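Local structure of pyruvate kinase (Pyrobaculum aerophilum, 3QTG) at residues I86-T91 / G159-G164; I132-G137 / K165-E170. The protein catalyses the last step of glycolysis, interconverting phosphoenolpyruvate and ADP with pyruvate and ATP, and uses a divalent metal cation. All coordinates share one frame; numbering follows the deposited sequence.

Contact 1: residues I86-T91 / G159-G164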
loop_
_atom_site.group_PDB
_atom_site.type_symbol
_atom_site.label_atom_id
_atom_site.label_comp_id
_atom_site.label_asym_id
_atom_site.label_seq_id
_atom_site.Cartn_x
_atom_site.Cartn_y
_atom_site.Cartn_z
ATOM N N ILE A 86 -33.324 -39.153 1.572
ATOM C CA ILE A 86 -34.200 -39.922 2.431
ATOM C C ILE A 86 -35.623 -39.673 1.958
ATOM O O ILE A 86 -36.043 -38.528 1.837
ATOM C CB ILE A 86 -34.017 -39.558 3.939
ATOM C CG1 ILE A 86 -32.617 -39.959 4.409
ATOM C CG2 ILE A 86 -35.113 -40.221 4.784
ATOM C CD1 ILE A 86 -32.339 -39.714 5.903
ATOM N N ARG A 87 -36.346 -40.755 1.666
ATOM C CA ARG A 87 -37.692 -40.634 1.126
ATOM C C ARG A 87 -38.708 -41.383 1.960
ATOM O O ARG A 87 -38.368 -42.369 2.600
ATOM C CB ARG A 87 -37.718 -41.126 -0.322
ATOM C CG ARG A 87 -36.937 -40.197 -1.232
ATOM C CD ARG A 87 -36.643 -40.791 -2.601
ATOM N NE ARG A 87 -35.886 -39.794 -3.366
ATOM C CZ ARG A 87 -36.429 -38.793 -4.062
ATOM N NH1 ARG A 87 -37.747 -38.650 -4.133
ATOM N NH2 ARG A 87 -35.647 -37.935 -4.699
ATOM N N VAL A 88 -39.947 -40.904 1.962
ATOM C CA VAL A 88 -41.038 -41.592 2.620
ATOM C C VAL A 88 -41.084 -43.010 2.010
ATOM O O VAL A 88 -40.896 -43.179 0.795
ATOM C CB VAL A 88 -42.381 -40.858 2.412
ATOM C CG1 VAL A 88 -43.538 -41.625 3.030
ATOM C CG2 VAL A 88 -42.321 -39.421 2.956
ATOM N N GLY A 89 -41.308 -44.011 2.856
ATOM C CA GLY A 89 -41.434 -45.393 2.394
ATOM C C GLY A 89 -42.827 -45.683 1.864
ATOM O O GLY A 89 -43.619 -44.771 1.606
ATOM N N SER A 90 -43.145 -46.961 1.721
ATOM C CA SER A 90 -44.404 -47.362 1.123
ATOM C C SER A 90 -45.611 -47.085 2.048
ATOM O O SER A 90 -45.637 -47.472 3.225
ATOM C CB SER A 90 -44.333 -48.836 0.672
ATOM O OG SER A 90 -45.647 -49.340 0.506
ATOM N N THR A 91 -46.606 -46.402 1.496
ATOM C CA THR A 91 -47.804 -45.989 2.226
ATOM C C THR A 91 -48.831 -45.462 1.207
ATOM O O THR A 91 -48.461 -44.919 0.164
ATOM C CB THR A 91 -47.480 -44.870 3.346
ATOM O OG1 THR A 91 -48.632 -44.626 4.172
ATOM C CG2 THR A 91 -47.041 -43.568 2.747
ATOM N N GLY A 159 -51.619 -30.716 3.973
ATOM C CA GLY A 159 -50.802 -31.316 2.937
ATOM C C GLY A 159 -51.036 -32.806 2.829
ATOM O O GLY A 159 -51.678 -33.415 3.686
ATOM N N VAL A 160 -50.532 -33.388 1.749
ATOM C CA VAL A 160 -50.698 -34.806 1.489
ATOM C C VAL A 160 -49.291 -35.382 1.358
ATOM O O VAL A 160 -48.516 -34.931 0.518
ATOM C CB VAL A 160 -51.515 -35.048 0.203
ATOM C CG1 VAL A 160 -51.688 -36.528 -0.077
ATOM C CG2 VAL A 160 -52.879 -34.368 0.315
ATOM N N ILE A 161 -48.957 -36.329 2.231
ATOM C CA ILE A 161 -47.670 -37.028 2.170
ATOM C C ILE A 161 -47.825 -38.308 1.367
ATOM O O ILE A 161 -48.710 -39.125 1.632
ATOM C CB ILE A 161 -47.067 -37.301 3.576
ATOM C CG1 ILE A 161 -46.782 -35.975 4.293
ATOM C CG2 ILE A 161 -45.766 -38.081 3.450
ATOM C CD1 ILE A 161 -46.629 -36.090 5.800
ATOM N N THR A 162 -46.967 -38.444 0.364
ATOM C CA THR A 162 -46.971 -39.571 -0.555
ATOM C C THR A 162 -45.660 -40.372 -0.372
ATOM O O THR A 162 -44.609 -39.790 -0.066
ATOM C CB THR A 162 -47.155 -39.051 -2.042
ATOM O OG1 THR A 162 -48.457 -38.477 -2.169
ATOM C CG2 THR A 162 -47.080 -40.146 -3.048
ATOM N N GLY A 163 -45.741 -41.694 -0.560
ATOM C CA GLY A 163 -44.570 -42.559 -0.590
ATOM C C GLY A 163 -43.590 -42.137 -1.670
ATOM O O GLY A 163 -43.979 -41.744 -2.771
ATOM N N GLY A 164 -42.311 -42.184 -1.355
ATOM C CA GLY A 164 -41.310 -41.820 -2.331
ATOM C C GLY A 164 -40.930 -40.355 -2.326
ATOM O O GLY A 164 -39.956 -39.989 -2.958
#
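Arg-87 reaches to Gly-164 and Val-88 packs on Ile-161. The Arg-87 chain is extended from CG to NE, and Gly-164 O lies beside its methylenes, 3.4 Å from Arg-87 CD. At its end chi4 of -84° turns CZ out of line with the chain. Arg-87 NH1 then donates to Gly-164 O over 2.8 Å. The acceptor sits at the edge of the guanidinium, in its plane, and NH1 approaches nearly along the C=O axis. Arg-87 NE has its own partner, Ser-85 OG. An alanine here would probably leave Gly-164 O without this donor and open a gap where CG and CD ran beside it. By similarity Arg-87 belongs to the ATP site, as does Lys-165, which follows Gly-164. The contact lies in the B domain of pyruvate kinase, the small domain inserted after the third strand of the TIM barrel. Gly-164 N donates to Val-88 O at 2.8 Å, from above the carbonyl plane. Val-88 CG2 meets Ile-161 CG2 at 3.7 Å, and the two side chains cross at about a right angle. Ile-115 of strand 115-117 touches both. Val-88 CB also lies against a carbonyl, 3.5 Å from Thr-162 O. Gly-163 CA packs 3.3 Å from Gly-89 O, and a beta carbon on Gly-163 would clash with that oxygen. Thr-91 CG2 comes within 4.0 Å of Gly-163 N. The Thr-91 hydroxyl OG1 is hydrogen-bonded to Ser-110 OG.

Contact 2: residues I132-G137 / K165-E170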
loop_
_atom_site.group_PDB
_atom_site.type_symbol
_atom_site.label_atom_id
_atom_site.label_comp_id
_atom_site.label_asym_id
_atom_site.label_seq_id
_atom_site.Cartn_x
_atom_site.Cartn_y
_atom_site.Cartn_z
ATOM N N ILE A 132 -38.996 -30.138 9.898
ATOM C CA ILE A 132 -38.921 -31.152 8.875
ATOM C C ILE A 132 -39.570 -30.594 7.610
ATOM O O ILE A 132 -40.645 -30.019 7.676
ATOM C CB ILE A 132 -39.646 -32.430 9.344
ATOM C CG1 ILE A 132 -38.848 -33.108 10.467
ATOM C CG2 ILE A 132 -39.891 -33.391 8.171
ATOM C CD1 ILE A 132 -39.697 -34.041 11.255
ATOM N N LEU A 133 -38.916 -30.768 6.469
ATOM C CA LEU A 133 -39.387 -30.182 5.215
ATOM C C LEU A 133 -39.748 -31.234 4.188
ATOM O O LEU A 133 -38.944 -32.085 3.839
ATOM C CB LEU A 133 -38.321 -29.255 4.610
ATOM C CG LEU A 133 -37.780 -28.123 5.480
ATOM C CD1 LEU A 133 -36.549 -27.494 4.790
ATOM C CD2 LEU A 133 -38.902 -27.106 5.713
ATOM N N MET A 134 -40.957 -31.120 3.678
ATOM C CA MET A 134 -41.490 -32.049 2.723
ATOM C C MET A 134 -42.144 -31.223 1.642
ATOM O O MET A 134 -42.488 -30.062 1.865
ATOM C CB MET A 134 -42.538 -32.924 3.395
ATOM C CG MET A 134 -42.051 -33.514 4.715
ATOM S SD MET A 134 -42.471 -35.233 4.881
ATOM C CE MET A 134 -43.692 -35.107 6.152
ATOM N N LEU A 135 -42.333 -31.823 0.477
ATOM C CA LEU A 135 -42.993 -31.142 -0.622
ATOM C C LEU A 135 -42.137 -29.924 -1.007
ATOM O O LEU A 135 -42.641 -28.807 -1.144
ATOM C CB LEU A 135 -44.435 -30.771 -0.214
ATOM C CG LEU A 135 -45.543 -31.850 -0.264
ATOM C CD1 LEU A 135 -45.052 -33.286 -0.052
ATOM C CD2 LEU A 135 -46.718 -31.537 0.673
ATOM N N ASP A 136 -40.827 -30.160 -1.131
ATOM C CA ASP A 136 -39.837 -29.123 -1.500
ATOM C C ASP A 136 -39.673 -27.946 -0.499
ATOM O O ASP A 136 -38.966 -26.971 -0.782
ATOM C CB ASP A 136 -40.095 -28.603 -2.936
ATOM C CG ASP A 136 -39.400 -29.448 -4.005
ATOM O OD1 ASP A 136 -38.476 -28.928 -4.673
ATOM O OD2 ASP A 136 -39.766 -30.633 -4.173
ATOM N N GLY A 137 -40.317 -28.048 0.662
ATOM C CA GLY A 137 -40.310 -26.979 1.656
ATOM C C GLY A 137 -41.689 -26.392 1.901
ATOM O O GLY A 137 -41.834 -25.507 2.760
ATOM N N LYS A 165 -41.674 -39.505 -1.623
ATOM C CA LYS A 165 -41.317 -38.066 -1.538
ATOM C C LYS A 165 -40.133 -37.863 -0.593
ATOM O O LYS A 165 -40.057 -38.505 0.456
ATOM C CB LYS A 165 -42.495 -37.207 -1.046
ATOM C CG LYS A 165 -43.800 -37.270 -1.870
ATOM C CD LYS A 165 -43.742 -36.445 -3.165
ATOM C CE LYS A 165 -45.166 -36.077 -3.635
ATOM N NZ LYS A 165 -45.230 -34.981 -4.663
ATOM N N ALA A 166 -39.257 -36.924 -0.944
ATOM C CA ALA A 166 -38.055 -36.601 -0.183
ATOM C C ALA A 166 -38.288 -35.789 1.116
ATOM O O ALA A 166 -39.246 -35.020 1.229
ATOM C CB ALA A 166 -37.066 -35.860 -1.090
ATOM N N ILE A 167 -37.391 -35.957 2.085
ATOM C CA ILE A 167 -37.548 -35.359 3.413
ATOM C C ILE A 167 -36.218 -34.756 3.790
ATOM O O ILE A 167 -35.175 -35.400 3.687
ATOM C CB ILE A 167 -37.953 -36.408 4.505
ATOM C CG1 ILE A 167 -39.105 -37.301 4.052
ATOM C CG2 ILE A 167 -38.328 -35.743 5.826
ATOM C CD1 ILE A 167 -39.230 -38.588 4.916
ATOM N N VAL A 168 -36.261 -33.494 4.194
ATOM C CA VAL A 168 -35.066 -32.748 4.577
ATOM C C VAL A 168 -35.312 -32.149 5.963
ATOM O O VAL A 168 -36.439 -31.822 6.287
ATOM C CB VAL A 168 -34.742 -31.669 3.497
ATOM C CG1 VAL A 168 -33.675 -30.666 3.983
ATOM C CG2 VAL A 168 -34.303 -32.359 2.181
ATOM N N VAL A 169 -34.271 -32.072 6.793
ATOM C CA VAL A 169 -34.379 -31.437 8.095
ATOM C C VAL A 169 -33.675 -30.075 7.973
ATOM O O VAL A 169 -32.470 -30.019 7.732
ATOM C CB VAL A 169 -33.756 -32.309 9.235
ATOM C CG1 VAL A 169 -33.972 -31.663 10.611
ATOM C CG2 VAL A 169 -34.361 -33.741 9.244
ATOM N N GLU A 170 -34.449 -28.996 8.100
ATOM C CA GLU A 170 -33.949 -27.614 8.009
ATOM C C GLU A 170 -32.700 -27.392 8.857
ATOM O O GLU A 170 -32.752 -27.517 10.080
ATOM C CB GLU A 170 -35.053 -26.656 8.445
ATOM C CG GLU A 170 -34.761 -25.173 8.239
ATOM C CD GLU A 170 -35.941 -24.327 8.658
ATOM O OE1 GLU A 170 -36.162 -24.213 9.880
ATOM O OE2 GLU A 170 -36.657 -23.803 7.773
#
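The flat groups that meet between Leu-133 and Val-168 are peptide units, joined through two hydrogen bonds. Leu-133 N donates to Val-168 O at 2.7 Å, and Val-168 N donates to Leu-133 O at 3.1 Å. These bonds make Leu-133 and Val-168 an antiparallel hydrogen-bonded pair. Ile-132 and Val-169 form the neighbouring non-hydrogen-bonded pair. Strand 167-169 thus joins the mixed sheet of the B domain beside strand 131-134, while Ile-86 and Val-88 also hydrogen-bond to Ile-167 and Lys-165 through the backbone. A CA-H...O contact from Ile-167 CA to Leu-133 O, 3.6 Å, adds to the pairing.

On one face of the sheet lie Ile-132, Met-134 and Ile-167. Ile-132 and Ile-167 are side by side and point the same way, with their CG2 methyls 3.7 Å apart. Phe-122 of helix 120-125 touches both. Met-134 also lies side by side with Ile-167, pointing the same way; its bent chain puts Met-134 SD 4.0 Å from Ile-167 CG1. On the face of Leu-133 and Val-168, Leu-133 CD1 approaches Glu-170 CB at 4.0 Å. The Glu-170 carboxylate goes on to a salt bridge with Arg-140. Strand 131-134 ends in a turn of type I' geometry, where Leu-135 and Asp-136 both have positive phi. That turn is closed by Gly-137 N donating to Met-134 O at 3.2 Å.

In the fold
From the N terminus, the chain leaves barrel strand 76-80 and enters the B domain, where residues 86-91 come first. Residues 132-137 follow, ending one strand and turning toward strand 139-146. After strand 150-155 the chain returns to 86-91 at 159-164, and contact 1 closes the longer loop. Directly after it, 165-170 pairs with 132-137, and contact 2 closes the shorter one. The two loops cross rather than nest. They also touch, since Val-88 N and Ile-86 O are probably hydrogen-bonded to Lys-165 O and Ile-167 N. Together they tie the incoming chain to the sheet before the chain reaches helix 181-190 and barrel strand 199-202.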